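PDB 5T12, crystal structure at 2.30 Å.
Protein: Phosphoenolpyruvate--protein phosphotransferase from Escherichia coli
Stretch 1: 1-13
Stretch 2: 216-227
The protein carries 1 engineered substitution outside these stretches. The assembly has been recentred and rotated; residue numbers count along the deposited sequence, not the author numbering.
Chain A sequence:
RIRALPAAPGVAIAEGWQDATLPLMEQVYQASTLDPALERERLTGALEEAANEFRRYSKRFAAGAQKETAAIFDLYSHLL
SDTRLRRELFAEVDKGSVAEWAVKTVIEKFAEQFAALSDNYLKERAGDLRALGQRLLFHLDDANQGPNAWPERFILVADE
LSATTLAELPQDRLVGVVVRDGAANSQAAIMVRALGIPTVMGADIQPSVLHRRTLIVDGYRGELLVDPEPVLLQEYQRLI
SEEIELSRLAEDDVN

Stretch 1, residues 1-13: RIRALPAAPGVAI
Stretch 2 216-227: IVDGYRGELLVD

Stretch 2 is a β-hairpin, its strands 216-218 and 223-226 paired by I216 N to L225 O (3.0 Å), L225 N to I216 O (2.9 Å), D218 N to E223 O (2.8 Å) and E223 N to D218 O (3.0 Å). Stretch 1 runs antiparallel to each strand in turn, so both outer edges find backbone partners; the axes of strands 11-13 and 216-218 approach to 4.7 Å, with 172° between their N-to-C directions.

At the first edge I2 pairs with L224 (CA to CA 5.2 Å): I2 N donates to L224 O (2.9 Å, 168°) and L224 N to I2 O (3.2 Å, 146°). A4 N then reaches G222 O (3.0 Å, 131°), whereas A4 O, also 3.0 Å from G222 O, is an acceptor facing an acceptor and gains no bond there. At the second edge A12 N donates to V217 O (3.1 Å) and V217 N to A12 O (2.9 Å), while G219 N satisfies G10 O (2.8 Å, 152°). V217 O also receives a CA-H contact from V11 CA (3.5 Å), and A12 O one from I216 CA (3.3 Å).

The turn is closely packed. G219 (phi/psi -84/-9) places its CA 3.3 Å from A8 O, where a CB would clash with that oxygen. G222 (72/48) would likewise drive a CB into A4 O and P6 CD. Y220 N is held by D218 OD1 (3.2 Å); the Y220 ring (chi1 m, chi2 -66°) presents one face to G10 N, 3.5 Å from CZ, and its edge to V11 CG2, 3.7 Å from CE2. G10, at 127/170, has a backbone that calls for glycine.

Apolar contacts complete the pairing: I2 (m, p) sets CD1 3.7 Å from V226 CG2 (chi1 t), A12 CB lies 3.7 Å from V217 CG1 (chi1 p), and I13 CG1 (t, t) lies 3.7 Å from I216 CG1 (m, t).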

# COMPACT_ATOMS: atom_id res chain seq x y z
N ARG A 1 19.31 17.56 3.98
CA ARG A 1 18.91 17.44 5.38
C ARG A 1 17.59 18.15 5.64
O ARG A 1 17.56 19.36 5.90
CB ARG A 1 20.00 18.01 6.29
CG ARG A 1 21.35 17.35 6.10
CD ARG A 1 22.35 17.78 7.15
NE ARG A 1 23.58 17.00 7.06
CZ ARG A 1 24.69 17.27 7.73
NH1 ARG A 1 25.76 16.50 7.57
NH2 ARG A 1 24.75 18.31 8.55
N ILE A 2 16.49 17.41 5.56
CA ILE A 2 15.15 17.94 5.83
C ILE A 2 14.69 17.40 7.18
O ILE A 2 14.57 16.18 7.36
CB ILE A 2 14.15 17.58 4.72
CG1 ILE A 2 14.36 18.47 3.49
CG2 ILE A 2 12.73 17.75 5.24
CD1 ILE A 2 15.54 18.08 2.62
N ARG A 3 14.46 18.30 8.12
CA ARG A 3 13.91 17.92 9.42
C ARG A 3 12.45 17.51 9.27
O ARG A 3 11.70 18.11 8.50
CB ARG A 3 14.03 19.09 10.39
CG ARG A 3 13.52 18.81 11.79
CD ARG A 3 13.68 20.03 12.67
NE ARG A 3 15.04 20.55 12.61
CZ ARG A 3 15.47 21.60 13.30
NH1 ARG A 3 16.73 22.00 13.19
NH2 ARG A 3 14.64 22.25 14.10
N ALA A 4 12.05 16.48 10.01
CA ALA A 4 10.72 15.92 9.85
C ALA A 4 10.39 15.04 11.06
O ALA A 4 11.17 14.95 12.01
CB ALA A 4 10.61 15.13 8.55
N LEU A 5 9.21 14.38 11.00
CA LEU A 5 8.59 13.66 12.10
C LEU A 5 8.83 12.16 11.97
O LEU A 5 8.46 11.57 10.94
CB LEU A 5 7.09 13.94 12.13
CG LEU A 5 6.31 13.85 13.45
CD1 LEU A 5 4.93 14.47 13.29
CD2 LEU A 5 6.19 12.41 13.95
N PRO A 6 9.40 11.52 12.98
CA PRO A 6 9.60 10.06 12.96
C PRO A 6 8.29 9.33 13.20
O PRO A 6 7.73 9.37 14.31
CB PRO A 6 10.60 9.83 14.10
CG PRO A 6 10.36 10.96 15.04
CD PRO A 6 9.96 12.14 14.20
N ALA A 7 7.78 8.66 12.17
CA ALA A 7 6.53 7.92 12.26
C ALA A 7 6.74 6.42 12.45
O ALA A 7 5.90 5.77 13.08
CB ALA A 7 5.68 8.15 11.01
N ALA A 8 7.82 5.86 11.91
CA ALA A 8 8.13 4.45 12.06
C ALA A 8 9.64 4.29 12.06
O ALA A 8 10.31 4.88 11.20
CB ALA A 8 7.50 3.61 10.94
N PRO A 9 10.19 3.51 12.98
CA PRO A 9 11.65 3.43 13.10
C PRO A 9 12.28 2.69 11.94
O PRO A 9 11.63 1.98 11.17
CB PRO A 9 11.85 2.66 14.42
CG PRO A 9 10.62 1.82 14.54
CD PRO A 9 9.50 2.64 13.95
N GLY A 10 13.59 2.87 11.81
CA GLY A 10 14.38 2.23 10.78
C GLY A 10 15.20 3.21 9.98
O GLY A 10 15.05 4.43 10.10
N VAL A 11 16.09 2.66 9.17
CA VAL A 11 16.93 3.41 8.25
C VAL A 11 16.87 2.73 6.89
O VAL A 11 16.87 1.49 6.81
CB VAL A 11 18.39 3.53 8.74
CG1 VAL A 11 19.22 4.37 7.79
CG2 VAL A 11 18.44 4.11 10.15
N ALA A 12 16.83 3.53 5.83
CA ALA A 12 16.80 2.99 4.47
C ALA A 12 17.41 4.01 3.52
O ALA A 12 17.33 5.22 3.75
CB ALA A 12 15.38 2.63 4.03
N ILE A 13 18.02 3.51 2.45
CA ILE A 13 18.57 4.34 1.38
C ILE A 13 18.12 3.75 0.05
O ILE A 13 18.28 2.55 -0.19
CB ILE A 13 20.10 4.44 1.46
CG1 ILE A 13 20.65 5.27 0.30
CG2 ILE A 13 20.75 3.05 1.50
CD1 ILE A 13 22.13 5.54 0.38
N ILE A 216 17.96 9.06 1.73
CA ILE A 216 18.13 8.31 2.97
C ILE A 216 17.04 8.76 3.93
O ILE A 216 17.00 9.93 4.33
CB ILE A 216 19.52 8.52 3.60
CG1 ILE A 216 20.63 8.08 2.64
CG2 ILE A 216 19.63 7.76 4.91
CD1 ILE A 216 22.01 8.17 3.24
N VAL A 217 16.16 7.83 4.31
CA VAL A 217 15.11 8.10 5.28
C VAL A 217 15.55 7.54 6.63
O VAL A 217 15.93 6.37 6.73
CB VAL A 217 13.76 7.51 4.83
CG1 VAL A 217 13.92 6.06 4.40
CG2 VAL A 217 12.73 7.63 5.94
N ASP A 218 15.52 8.39 7.65
CA ASP A 218 15.92 8.02 9.01
C ASP A 218 14.69 8.15 9.90
O ASP A 218 14.32 9.26 10.29
CB ASP A 218 17.08 8.90 9.49
CG ASP A 218 17.45 8.64 10.94
OD1 ASP A 218 17.14 7.54 11.46
OD2 ASP A 218 18.08 9.52 11.56
N GLY A 219 14.07 7.02 10.22
CA GLY A 219 12.89 6.99 11.06
C GLY A 219 13.14 7.01 12.55
O GLY A 219 12.19 7.15 13.32
N TYR A 220 14.39 6.85 12.98
CA TYR A 220 14.70 6.95 14.40
C TYR A 220 14.74 8.40 14.86
O TYR A 220 14.27 8.72 15.96
CB TYR A 220 16.04 6.27 14.71
CG TYR A 220 16.08 4.78 14.46
CD1 TYR A 220 15.32 3.90 15.23
CD2 TYR A 220 16.91 4.24 13.49
CE1 TYR A 220 15.36 2.54 15.01
CE2 TYR A 220 16.96 2.87 13.27
CZ TYR A 220 16.19 2.03 14.03
OH TYR A 220 16.24 0.67 13.82
N ARG A 221 15.31 9.29 14.04
CA ARG A 221 15.51 10.68 14.42
C ARG A 221 14.66 11.65 13.61
O ARG A 221 14.68 12.85 13.89
CB ARG A 221 17.00 11.04 14.26
CG ARG A 221 17.93 10.11 15.02
CD ARG A 221 19.39 10.37 14.68
NE ARG A 221 20.28 9.42 15.35
CZ ARG A 221 21.59 9.37 15.16
NH1 ARG A 221 22.32 8.47 15.82
NH2 ARG A 221 22.18 10.21 14.33
N GLY A 222 13.91 11.17 12.62
CA GLY A 222 13.10 12.04 11.80
C GLY A 222 13.92 12.89 10.86
O GLY A 222 13.71 14.10 10.76
N GLU A 223 14.85 12.26 10.15
CA GLU A 223 15.74 12.94 9.22
C GLU A 223 15.57 12.36 7.82
O GLU A 223 15.34 11.16 7.66
CB GLU A 223 17.20 12.82 9.65
CG GLU A 223 17.48 13.27 11.07
CD GLU A 223 18.87 12.87 11.54
OE1 GLU A 223 19.56 12.16 10.79
OE2 GLU A 223 19.26 13.27 12.65
N LEU A 224 15.69 13.23 6.82
CA LEU A 224 15.73 12.81 5.42
C LEU A 224 16.93 13.47 4.76
O LEU A 224 17.12 14.69 4.88
CB LEU A 224 14.45 13.18 4.67
CG LEU A 224 14.50 12.79 3.18
CD1 LEU A 224 14.39 11.29 3.00
CD2 LEU A 224 13.43 13.50 2.38
N LEU A 225 17.72 12.68 4.05
CA LEU A 225 18.93 13.16 3.38
C LEU A 225 18.73 13.05 1.87
O LEU A 225 18.49 11.95 1.35
CB LEU A 225 20.15 12.37 3.82
CG LEU A 225 20.49 12.46 5.31
CD1 LEU A 225 21.73 11.65 5.64
CD2 LEU A 225 20.67 13.91 5.72
N VAL A 226 18.84 14.17 1.17
CA VAL A 226 18.69 14.21 -0.28
C VAL A 226 20.08 14.26 -0.90
O VAL A 226 20.87 15.16 -0.60
CB VAL A 226 17.85 15.42 -0.72
CG1 VAL A 226 17.53 15.32 -2.20
CG2 VAL A 226 16.58 15.51 0.11
N ASP A 227 20.37 13.28 -1.77
CA ASP A 227 21.59 13.19 -2.57
C ASP A 227 22.81 12.88 -1.72
O ASP A 227 23.75 13.69 -1.68
CB ASP A 227 21.84 14.49 -3.33
CG ASP A 227 20.70 14.86 -4.26
OD1 ASP A 227 20.20 13.96 -4.98
OD2 ASP A 227 20.31 16.04 -4.27